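PDB 3M1R: formimidoylglutamase from Bacillus subtilis, which catalyses the manganese-dependent hydrolysis of N-formimidoyl-L-glutamate to L-glutamate and formamide in the breakdown of histidine. Local coordinates for residues T23-W32 against H81-L90; H104-L115 against I132-T143. All coordinates share one frame; numbering follows the deposited sequence.

Strand 87-93 and helix 100-117 follow each other in the chain, and the two contacts use them in turn. Interaction 1 (23-32 with 81-90) joins an outermost strand of the parallel sheet to its neighbour; it is only partly buried, and its centre is held by main-chain hydrogen bonds. Interaction 2 (104-115 with 132-143) is a buried helix-helix contact, in which small residues, branched aliphatics and a lysine over a phenylalanine ring do the work. Leu-114 of helix 100-117 touches both Trp-32 and Leu-90, so the two contacts meet although their centres lie about 24 Å apart. Both also touch a second subunit of the hexamer.

Interaction 1 (T23-W32 against H81-L90); sequences TKMSDLIATW and HVVSELLYDL
Thr-23 lays its methyl CG2 over a face of the His-81 ring, 4.2 Å from the ring centroid, a CH-pi contact. Met-25, present as selenomethionine, bends at chi2 and chi3, which brings CE to 3.5 Å from CD2 of Leu-87 in a buried corner also lined by Leu-310 and Leu-313 of helix 300-318. Leu-28 sends CD2 to the carbonyl of Glu-85 and CD1 to Val-83, while its own carbonyl O takes a nearly straight bond from Leu-87 N (2.8 Å, 170°). Here the parallel pairing begins: strand 29-31 is the outermost strand at this end of the arginase-family parallel sheet, and 87-93 lies between it and strand 39-45. Ile-29, beta-branched and so suited to a strand, runs alongside Leu-87, with Leu-68 of helix 60-69 against it. Ala-30 then bonds the same strand twice, N to Leu-87 O and O from Asp-89 N (2.9 Å), straddling Tyr-88, and its small CB sits beside the Tyr-88 ring. Trp-32 N continues the ladder to Asp-89 O. With CG anti to the backbone N (chi1 -173°), the indole of Trp-32 presents its CD1 edge to the face of Tyr-88, T-shaped with planes at 66°, while Leu-90 CD2 covers an indole face at 3.7 Å from the five-membered ring's centroid and Gln-35 O accepts from NE1.

Interaction 2 (H104-L115 against I132-T143); sequences HHHIFQTMHALL and ISYSTIKAIAQT
Two helices pack side by side here, 104-115 against 133-141, running in roughly the same direction with axes 8.1 Å apart and inclined at 27°, on one side of the parallel sheet. Ala-139 makes the close approach possible: its CB is a knob in the hole formed by Phe-108, Met-111, His-112 and Leu-115, 3.6 Å from Met-111 CB. Another small residue, Ser-135, lets the helices come together one turn earlier. Its OG lies at the edge of the His-104 ring, in plane, and shares a hydrogen bond with ND1 (3.0 Å), while its CB packs tightly against Ile-107 CG2 (3.5 Å). A chi1 of 173° swings the Phe-108 ring away from its own backbone N and across to the other helix. One ring edge meets Ser-135 O and the backbone of Ala-139. Over one face runs Lys-138, whose CE stands 3.9 Å from the ring centroid and whose NZ, at 4.4 Å, makes a cation-pi contact; a long aliphatic chain ending in a charge can cover the ring and still bond Tyr-134 OH. Replacing Phe-108 by an alanine would probably deprive the Lys-138 ammonium of its aromatic partner and open a gap beside Ala-139. At the far end, Leu-115 CD2 meets Ile-140 CD1 (3.8 Å), and Leu-115 CB rests on the methyl CG2 of Thr-143, whose OG1 bonds back to Ala-139 O. On the sheet side, Met-111, modelled as selenomethionine, reaches Trp-121, Pro-123 and Ile-125 of strand 121-127. That strand links the two helices and lies in the sheet, so the unit is helix-strand-helix, typical of the alpha/beta arginase fold, and the loop after the strand carries Asn-130, a ligand of a bound calcium ion and probably of manganese in the working enzyme.

Interaction 1 (T23-W32 against H81-L90)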
loop_
_atom_site.group_PDB
_atom_site.type_symbol
_atom_site.label_atom_id
_atom_site.label_comp_id
_atom_site.label_asym_id
_atom_site.label_seq_id
_atom_site.Cartn_x
_atom_site.Cartn_y
_atom_site.Cartn_z
ATOM N N THR D 23 -12.955 30.217 6.844
ATOM C CA THR D 23 -12.246 30.170 8.110
ATOM C C THR D 23 -12.113 28.726 8.546
ATOM O O THR D 23 -13.104 28.101 8.925
ATOM C CB THR D 23 -12.957 30.914 9.234
ATOM O OG1 THR D 23 -13.026 32.310 8.917
ATOM C CG2 THR D 23 -12.162 30.728 10.524
ATOM N N LYS D 24 -10.884 28.216 8.495
ATOM C CA LYS D 24 -10.576 26.856 8.907
ATOM C C LYS D 24 -9.906 26.906 10.265
ATOM O O LYS D 24 -9.486 27.978 10.703
ATOM C CB LYS D 24 -9.658 26.197 7.876
ATOM C CG LYS D 24 -10.318 26.077 6.515
ATOM C CD LYS D 24 -9.445 25.352 5.521
ATOM C CE LYS D 24 -8.106 26.064 5.342
ATOM N NZ LYS D 24 -7.152 25.279 4.486
HETATM N N MSE D 25 -9.804 25.758 10.934
HETATM C CA MSE D 25 -9.219 25.738 12.261
HETATM C C MSE D 25 -7.796 26.288 12.220
HETATM O O MSE D 25 -7.323 26.897 13.180
HETATM C CB MSE D 25 -9.260 24.324 12.857
HETATM C CG MSE D 25 -10.660 23.890 13.268
HETATM SE SE MSE D 25 -11.464 25.047 14.660
HETATM C CE MSE D 25 -10.372 24.456 16.176
ATOM N N SER D 26 -7.117 26.085 11.097
ATOM C CA SER D 26 -5.761 26.608 10.948
ATOM C C SER D 26 -5.690 28.129 11.110
ATOM O O SER D 26 -4.644 28.664 11.447
ATOM C CB SER D 26 -5.192 26.234 9.597
ATOM O OG SER D 26 -6.159 26.445 8.595
ATOM N N ASP D 27 -6.797 28.817 10.853
ATOM C CA ASP D 27 -6.823 30.271 10.963
ATOM C C ASP D 27 -7.027 30.685 12.413
ATOM O O ASP D 27 -6.877 31.852 12.746
ATOM C CB ASP D 27 -7.932 30.861 10.082
ATOM C CG ASP D 27 -7.768 30.489 8.614
ATOM O OD1 ASP D 27 -6.644 30.618 8.084
ATOM O OD2 ASP D 27 -8.764 30.072 7.990
ATOM N N LEU D 28 -7.363 29.726 13.274
ATOM C CA LEU D 28 -7.759 30.048 14.653
ATOM C C LEU D 28 -6.866 29.426 15.725
ATOM O O LEU D 28 -7.017 29.706 16.904
ATOM C CB LEU D 28 -9.200 29.612 14.898
ATOM C CG LEU D 28 -10.282 30.330 14.112
ATOM C CD1 LEU D 28 -11.533 29.523 14.131
ATOM C CD2 LEU D 28 -10.527 31.693 14.742
ATOM N N ILE D 29 -5.947 28.568 15.306
ATOM C CA ILE D 29 -5.061 27.881 16.231
ATOM C C ILE D 29 -3.719 28.587 16.242
ATOM O O ILE D 29 -3.096 28.759 15.199
ATOM C CB ILE D 29 -4.857 26.407 15.820
ATOM C CG1 ILE D 29 -6.139 25.601 16.032
ATOM C CG2 ILE D 29 -3.688 25.782 16.571
ATOM C CD1 ILE D 29 -6.000 24.121 15.623
ATOM N N ALA D 30 -3.287 29.008 17.423
ATOM C CA ALA D 30 -1.992 29.653 17.564
ATOM C C ALA D 30 -1.073 28.853 18.483
ATOM O O ALA D 30 -1.504 28.306 19.496
ATOM C CB ALA D 30 -2.163 31.047 18.103
ATOM N N THR D 31 0.198 28.786 18.119
ATOM C CA THR D 31 1.187 28.262 19.025
ATOM C C THR D 31 1.069 29.033 20.337
ATOM O O THR D 31 0.898 30.240 20.343
ATOM C CB THR D 31 2.589 28.423 18.450
ATOM O OG1 THR D 31 2.630 27.826 17.152
ATOM C CG2 THR D 31 3.603 27.738 19.340
ATOM N N TRP D 32 1.134 28.327 21.452
ATOM C CA TRP D 32 0.995 28.968 22.739
ATOM C C TRP D 32 2.316 29.576 23.112
ATOM O O TRP D 32 3.330 28.890 23.109
ATOM C CB TRP D 32 0.621 27.946 23.805
ATOM C CG TRP D 32 0.307 28.552 25.126
ATOM C CD1 TRP D 32 -0.542 29.591 25.363
ATOM C CD2 TRP D 32 0.804 28.137 26.406
ATOM N NE1 TRP D 32 -0.594 29.859 26.708
ATOM C CE2 TRP D 32 0.219 28.978 27.372
ATOM C CE3 TRP D 32 1.680 27.136 26.827
ATOM C CZ2 TRP D 32 0.488 28.853 28.731
ATOM C CZ3 TRP D 32 1.945 27.015 28.178
ATOM C CH2 TRP D 32 1.354 27.869 29.112
ATOM N N HIS D 81 -18.602 30.132 14.187
ATOM C CA HIS D 81 -17.432 29.308 14.428
ATOM C C HIS D 81 -17.451 28.707 15.837
ATOM O O HIS D 81 -18.019 29.298 16.768
ATOM C CB HIS D 81 -16.178 30.129 14.170
ATOM C CG HIS D 81 -16.156 30.750 12.810
ATOM N ND1 HIS D 81 -15.545 31.956 12.549
ATOM C CD2 HIS D 81 -16.691 30.335 11.638
ATOM C CE1 HIS D 81 -15.696 32.252 11.271
ATOM N NE2 HIS D 81 -16.388 31.287 10.695
ATOM N N VAL D 82 -16.850 27.527 15.989
ATOM C CA VAL D 82 -16.846 26.842 17.284
ATOM C C VAL D 82 -15.793 27.411 18.215
ATOM O O VAL D 82 -15.826 27.164 19.414
ATOM C CB VAL D 82 -16.607 25.323 17.157
ATOM C CG1 VAL D 82 -17.791 24.639 16.488
ATOM C CG2 VAL D 82 -15.292 25.045 16.428
ATOM N N VAL D 83 -14.840 28.147 17.653
ATOM C CA VAL D 83 -13.897 28.912 18.454
ATOM C C VAL D 83 -14.201 30.389 18.238
ATOM O O VAL D 83 -14.130 30.888 17.112
ATOM C CB VAL D 83 -12.451 28.614 18.052
ATOM C CG1 VAL D 83 -11.501 29.598 18.701
ATOM C CG2 VAL D 83 -12.090 27.199 18.443
ATOM N N SER D 84 -14.561 31.090 19.306
ATOM C CA SER D 84 -14.911 32.504 19.183
ATOM C C SER D 84 -13.675 33.382 19.006
ATOM O O SER D 84 -13.634 34.237 18.124
ATOM C CB SER D 84 -15.750 32.964 20.377
ATOM O OG SER D 84 -15.256 32.416 21.585
ATOM N N GLU D 85 -12.663 33.158 19.838
ATOM C CA GLU D 85 -11.437 33.947 19.774
ATOM C C GLU D 85 -10.312 33.205 19.053
ATOM O O GLU D 85 -10.157 33.317 17.839
ATOM C CB GLU D 85 -10.993 34.367 21.181
ATOM C CG GLU D 85 -11.196 33.302 22.261
ATOM C CD GLU D 85 -12.302 33.667 23.242
ATOM O OE1 GLU D 85 -12.433 32.982 24.282
ATOM O OE2 GLU D 85 -13.036 34.642 22.970
ATOM N N LEU D 86 -9.516 32.461 19.812
ATOM C CA LEU D 86 -8.492 31.617 19.232
ATOM C C LEU D 86 -8.309 30.415 20.136
ATOM O O LEU D 86 -8.736 30.429 21.291
ATOM C CB LEU D 86 -7.175 32.374 19.062
ATOM C CG LEU D 86 -6.505 32.953 20.307
ATOM C CD1 LEU D 86 -6.026 31.853 21.216
ATOM C CD2 LEU D 86 -5.340 33.874 19.937
ATOM N N LEU D 87 -7.670 29.378 19.608
ATOM C CA LEU D 87 -7.438 28.154 20.359
ATOM C C LEU D 87 -5.944 27.933 20.441
ATOM O O LEU D 87 -5.288 27.789 19.421
ATOM C CB LEU D 87 -8.090 27.000 19.622
ATOM C CG LEU D 87 -8.146 25.628 20.273
ATOM C CD1 LEU D 87 -9.100 25.642 21.461
ATOM C CD2 LEU D 87 -8.579 24.608 19.229
ATOM N N TYR D 88 -5.397 27.899 21.651
ATOM C CA TYR D 88 -3.960 27.662 21.796
ATOM C C TYR D 88 -3.572 26.202 21.582
ATOM O O TYR D 88 -4.315 25.283 21.906
ATOM C CB TYR D 88 -3.425 28.152 23.148
ATOM C CG TYR D 88 -3.327 29.658 23.256
ATOM C CD1 TYR D 88 -2.440 30.378 22.463
ATOM C CD2 TYR D 88 -4.120 30.359 24.152
ATOM C CE1 TYR D 88 -2.355 31.752 22.558
ATOM C CE2 TYR D 88 -4.041 31.737 24.256
ATOM C CZ TYR D 88 -3.159 32.429 23.459
ATOM O OH TYR D 88 -3.091 33.801 23.566
ATOM N N ASP D 89 -2.399 26.013 21.005
ATOM C CA ASP D 89 -1.761 24.717 20.965
ATOM C C ASP D 89 -0.599 24.824 21.939
ATOM O O ASP D 89 0.396 25.498 21.664
ATOM C CB ASP D 89 -1.251 24.417 19.559
ATOM C CG ASP D 89 -0.790 22.988 19.395
ATOM O OD1 ASP D 89 -0.452 22.339 20.412
ATOM O OD2 ASP D 89 -0.776 22.515 18.233
ATOM N N LEU D 90 -0.736 24.170 23.080
ATOM C CA LEU D 90 0.248 24.305 24.148
ATOM C C LEU D 90 1.583 23.648 23.802
ATOM O O LEU D 90 2.628 24.009 24.363
ATOM C CB LEU D 90 -0.308 23.735 25.453
ATOM C CG LEU D 90 -1.677 24.269 25.863
ATOM C CD1 LEU D 90 -1.948 23.898 27.313
ATOM C CD2 LEU D 90 -1.740 25.774 25.661
#

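Interaction 2 (H104-L115 against I132-T143)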
loop_
_atom_site.group_PDB
_atom_site.type_symbol
_atom_site.label_atom_id
_atom_site.label_comp_id
_atom_site.label_asym_id
_atom_site.label_seq_id
_atom_site.Cartn_x
_atom_site.Cartn_y
_atom_site.Cartn_z
ATOM N N HIS D 104 5.340 8.873 31.932
ATOM C CA HIS D 104 4.128 9.100 32.701
ATOM C C HIS D 104 4.275 10.237 33.700
ATOM O O HIS D 104 3.352 11.043 33.858
ATOM C CB HIS D 104 3.662 7.822 33.389
ATOM C CG HIS D 104 2.825 6.953 32.510
ATOM N ND1 HIS D 104 1.471 7.152 32.340
ATOM C CD2 HIS D 104 3.152 5.893 31.734
ATOM C CE1 HIS D 104 1.002 6.250 31.498
ATOM N NE2 HIS D 104 2.000 5.472 31.118
ATOM N N HIS D 105 5.426 10.319 34.360
ATOM C CA HIS D 105 5.667 11.433 35.277
ATOM C C HIS D 105 5.699 12.774 34.541
ATOM O O HIS D 105 5.155 13.771 35.027
ATOM C CB HIS D 105 6.943 11.225 36.081
ATOM C CG HIS D 105 6.822 10.159 37.126
ATOM N ND1 HIS D 105 7.519 8.972 37.066
ATOM C CD2 HIS D 105 6.067 10.095 38.249
ATOM C CE1 HIS D 105 7.209 8.227 38.111
ATOM N NE2 HIS D 105 6.330 8.885 38.845
ATOM N N HIS D 106 6.330 12.802 33.368
ATOM C CA HIS D 106 6.285 13.999 32.541
ATOM C C HIS D 106 4.834 14.442 32.381
ATOM O O HIS D 106 4.495 15.611 32.593
ATOM C CB HIS D 106 6.875 13.730 31.169
ATOM C CG HIS D 106 8.348 13.508 31.176
ATOM N ND1 HIS D 106 9.116 13.627 32.319
ATOM C CD2 HIS D 106 9.206 13.183 30.183
ATOM C CE1 HIS D 106 10.372 13.378 32.029
ATOM N NE2 HIS D 106 10.465 13.105 30.737
ATOM N N ILE D 107 3.980 13.487 32.023
ATOM C CA ILE D 107 2.578 13.777 31.760
ATOM C C ILE D 107 1.872 14.307 32.993
ATOM O O ILE D 107 1.209 15.341 32.935
ATOM C CB ILE D 107 1.833 12.538 31.239
ATOM C CG1 ILE D 107 2.523 12.010 29.965
ATOM C CG2 ILE D 107 0.367 12.871 31.005
ATOM C CD1 ILE D 107 1.985 10.679 29.442
ATOM N N PHE D 108 2.020 13.611 34.117
ATOM C CA PHE D 108 1.341 14.043 35.318
ATOM C C PHE D 108 1.811 15.418 35.776
ATOM O O PHE D 108 1.006 16.237 36.195
ATOM C CB PHE D 108 1.491 13.049 36.464
ATOM C CG PHE D 108 0.927 13.563 37.757
ATOM C CD1 PHE D 108 1.752 13.842 38.833
ATOM C CD2 PHE D 108 -0.426 13.827 37.871
ATOM C CE1 PHE D 108 1.233 14.338 40.019
ATOM C CE2 PHE D 108 -0.957 14.327 39.051
ATOM C CZ PHE D 108 -0.127 14.587 40.130
ATOM N N GLN D 109 3.112 15.671 35.697
ATOM C CA GLN D 109 3.674 16.912 36.240
ATOM C C GLN D 109 3.295 18.114 35.411
ATOM O O GLN D 109 3.008 19.183 35.954
ATOM C CB GLN D 109 5.193 16.849 36.272
ATOM C CG GLN D 109 5.788 16.233 37.502
ATOM C CD GLN D 109 7.297 16.277 37.445
ATOM O OE1 GLN D 109 7.956 15.242 37.323
ATOM N NE2 GLN D 109 7.855 17.483 37.505
ATOM N N THR D 110 3.334 17.941 34.090
ATOM C CA THR D 110 3.068 19.028 33.176
ATOM C C THR D 110 1.607 19.387 33.299
ATOM O O THR D 110 1.244 20.555 33.462
ATOM C CB THR D 110 3.390 18.628 31.735
ATOM O OG1 THR D 110 4.790 18.348 31.627
ATOM C CG2 THR D 110 3.023 19.740 30.770
HETATM N N MSE D 111 0.779 18.355 33.250
HETATM C CA MSE D 111 -0.659 18.489 33.350
HETATM C C MSE D 111 -1.029 19.176 34.671
HETATM O O MSE D 111 -1.867 20.078 34.710
HETATM C CB MSE D 111 -1.279 17.094 33.280
HETATM C CG MSE D 111 -2.580 17.001 32.516
HETATM SE SE MSE D 111 -2.377 17.238 30.598
HETATM C CE MSE D 111 -4.235 17.629 30.191
ATOM N N HIS D 112 -0.392 18.745 35.754
ATOM C CA HIS D 112 -0.676 19.317 37.055
ATOM C C HIS D 112 -0.280 20.789 37.101
ATOM O O HIS D 112 -1.087 21.637 37.461
ATOM C CB HIS D 112 0.029 18.548 38.175
ATOM C CG HIS D 112 -0.252 19.092 39.545
ATOM N ND1 HIS D 112 -1.285 18.629 40.331
ATOM C CD2 HIS D 112 0.369 20.054 40.267
ATOM C CE1 HIS D 112 -1.288 19.281 41.481
ATOM N NE2 HIS D 112 -0.295 20.153 41.468
ATOM N N ALA D 113 0.961 21.090 36.735
ATOM C CA ALA D 113 1.421 22.472 36.727
ATOM C C ALA D 113 0.497 23.338 35.867
ATOM O O ALA D 113 0.069 24.411 36.292
ATOM C CB ALA D 113 2.859 22.557 36.228
ATOM N N LEU D 114 0.185 22.850 34.669
ATOM C CA LEU D 114 -0.650 23.573 33.708
ATOM C C LEU D 114 -2.050 23.888 34.242
ATOM O O LEU D 114 -2.500 25.026 34.158
ATOM C CB LEU D 114 -0.761 22.776 32.409
ATOM C CG LEU D 114 -0.127 23.307 31.123
ATOM C CD1 LEU D 114 0.904 24.378 31.383
ATOM C CD2 LEU D 114 0.466 22.157 30.294
ATOM N N LEU D 115 -2.735 22.878 34.772
ATOM C CA LEU D 115 -4.073 23.060 35.331
ATOM C C LEU D 115 -4.054 24.077 36.473
ATOM O O LEU D 115 -4.949 24.915 36.592
ATOM C CB LEU D 115 -4.628 21.740 35.867
ATOM C CG LEU D 115 -5.533 20.814 35.038
ATOM C CD1 LEU D 115 -5.903 21.406 33.691
ATOM C CD2 LEU D 115 -4.918 19.426 34.887
ATOM N N ILE D 132 -1.999 6.675 28.734
ATOM C CA ILE D 132 -1.856 8.051 29.219
ATOM C C ILE D 132 -2.995 8.463 30.139
ATOM O O ILE D 132 -2.870 9.436 30.874
ATOM C CB ILE D 132 -1.736 9.103 28.065
ATOM C CG1 ILE D 132 -3.100 9.394 27.432
ATOM C CG2 ILE D 132 -0.739 8.633 27.003
ATOM C CD1 ILE D 132 -3.101 10.602 26.477
ATOM N N SER D 133 -4.101 7.725 30.093
ATOM C CA SER D 133 -5.294 8.091 30.857
ATOM C C SER D 133 -5.071 8.052 32.358
ATOM O O SER D 133 -5.786 8.715 33.130
ATOM C CB SER D 133 -6.484 7.209 30.477
ATOM O OG SER D 133 -6.840 7.418 29.124
ATOM N N TYR D 134 -4.079 7.287 32.790
ATOM C CA TYR D 134 -3.759 7.294 34.202
ATOM C C TYR D 134 -3.222 8.656 34.613
ATOM O O TYR D 134 -3.731 9.270 35.549
ATOM C CB TYR D 134 -2.742 6.222 34.558
ATOM C CG TYR D 134 -2.176 6.413 35.936
ATOM C CD1 TYR D 134 -2.836 5.909 37.053
ATOM C CD2 TYR D 134 -0.982 7.096 36.128
ATOM C CE1 TYR D 134 -2.319 6.075 38.323
ATOM C CE2 TYR D 134 -0.452 7.269 37.409
ATOM C CZ TYR D 134 -1.133 6.762 38.495
ATOM O OH TYR D 134 -0.624 6.931 39.759
ATOM N N SER D 135 -2.190 9.131 33.917
ATOM C CA SER D 135 -1.563 10.400 34.293
ATOM C C SER D 135 -2.472 11.631 34.087
ATOM O O SER D 135 -2.457 12.561 34.890
ATOM C CB SER D 135 -0.218 10.584 33.580
ATOM O OG SER D 135 0.718 9.588 33.971
ATOM N N THR D 136 -3.256 11.644 33.018
ATOM C CA THR D 136 -4.074 12.819 32.722
ATOM C C THR D 136 -5.179 12.982 33.759
ATOM O O THR D 136 -5.306 14.032 34.379
ATOM C CB THR D 136 -4.687 12.734 31.326
ATOM O OG1 THR D 136 -5.233 11.426 31.145
ATOM C CG2 THR D 136 -3.628 12.969 30.290
ATOM N N ILE D 137 -5.963 11.925 33.949
ATOM C CA ILE D 137 -7.027 11.898 34.947
ATOM C C ILE D 137 -6.543 12.174 36.368
ATOM O O ILE D 137 -7.153 12.949 37.097
ATOM C CB ILE D 137 -7.794 10.575 34.887
ATOM C CG1 ILE D 137 -8.538 10.486 33.556
ATOM C CG2 ILE D 137 -8.760 10.473 36.028
ATOM C CD1 ILE D 137 -9.207 9.162 33.308
ATOM N N LYS D 138 -5.440 11.557 36.765
ATOM C CA LYS D 138 -4.878 11.830 38.081
ATOM C C LYS D 138 -4.606 13.329 38.278
ATOM O O LYS D 138 -4.788 13.855 39.367
ATOM C CB LYS D 138 -3.596 11.031 38.265
ATOM C CG LYS D 138 -2.858 11.224 39.586
ATOM C CD LYS D 138 -1.756 10.155 39.693
ATOM C CE LYS D 138 -0.519 10.648 40.430
ATOM N NZ LYS D 138 0.687 9.852 40.027
ATOM N N ALA D 139 -4.154 14.003 37.223
ATOM C CA ALA D 139 -3.874 15.431 37.296
ATOM C C ALA D 139 -5.175 16.188 37.442
ATOM O O ALA D 139 -5.284 17.091 38.262
ATOM C CB ALA D 139 -3.134 15.896 36.062
ATOM N N ILE D 140 -6.170 15.817 36.646
ATOM C CA ILE D 140 -7.488 16.412 36.784
ATOM C C ILE D 140 -7.969 16.211 38.208
ATOM O O ILE D 140 -8.277 17.168 38.911
ATOM C CB ILE D 140 -8.510 15.768 35.839
ATOM C CG1 ILE D 140 -8.165 16.060 34.379
ATOM C CG2 ILE D 140 -9.910 16.242 36.173
ATOM C CD1 ILE D 140 -8.093 17.513 34.048
ATOM N N ALA D 141 -8.016 14.955 38.638
ATOM C CA ALA D 141 -8.542 14.612 39.959
ATOM C C ALA D 141 -7.844 15.347 41.090
ATOM O O ALA D 141 -8.481 15.774 42.056
ATOM C CB ALA D 141 -8.471 13.120 40.194
ATOM N N GLN D 142 -6.532 15.493 40.989
ATOM C CA GLN D 142 -5.801 16.085 42.102
ATOM C C GLN D 142 -5.567 17.581 41.951
ATOM O O GLN D 142 -4.826 18.177 42.726
ATOM C CB GLN D 142 -4.481 15.364 42.316
ATOM C CG GLN D 142 -4.631 13.907 42.684
ATOM C CD GLN D 142 -3.288 13.242 42.807
ATOM O OE1 GLN D 142 -2.262 13.838 42.470
ATOM N NE2 GLN D 142 -3.276 12.006 43.292
ATOM N N THR D 143 -6.193 18.188 40.950
ATOM C CA THR D 143 -6.098 19.630 40.784
ATOM C C THR D 143 -7.491 20.239 40.792
ATOM O O THR D 143 -7.670 21.393 41.158
ATOM C CB THR D 143 -5.379 20.002 39.473
ATOM O OG1 THR D 143 -4.126 19.315 39.405
ATOM C CG2 THR D 143 -5.109 21.483 39.425
#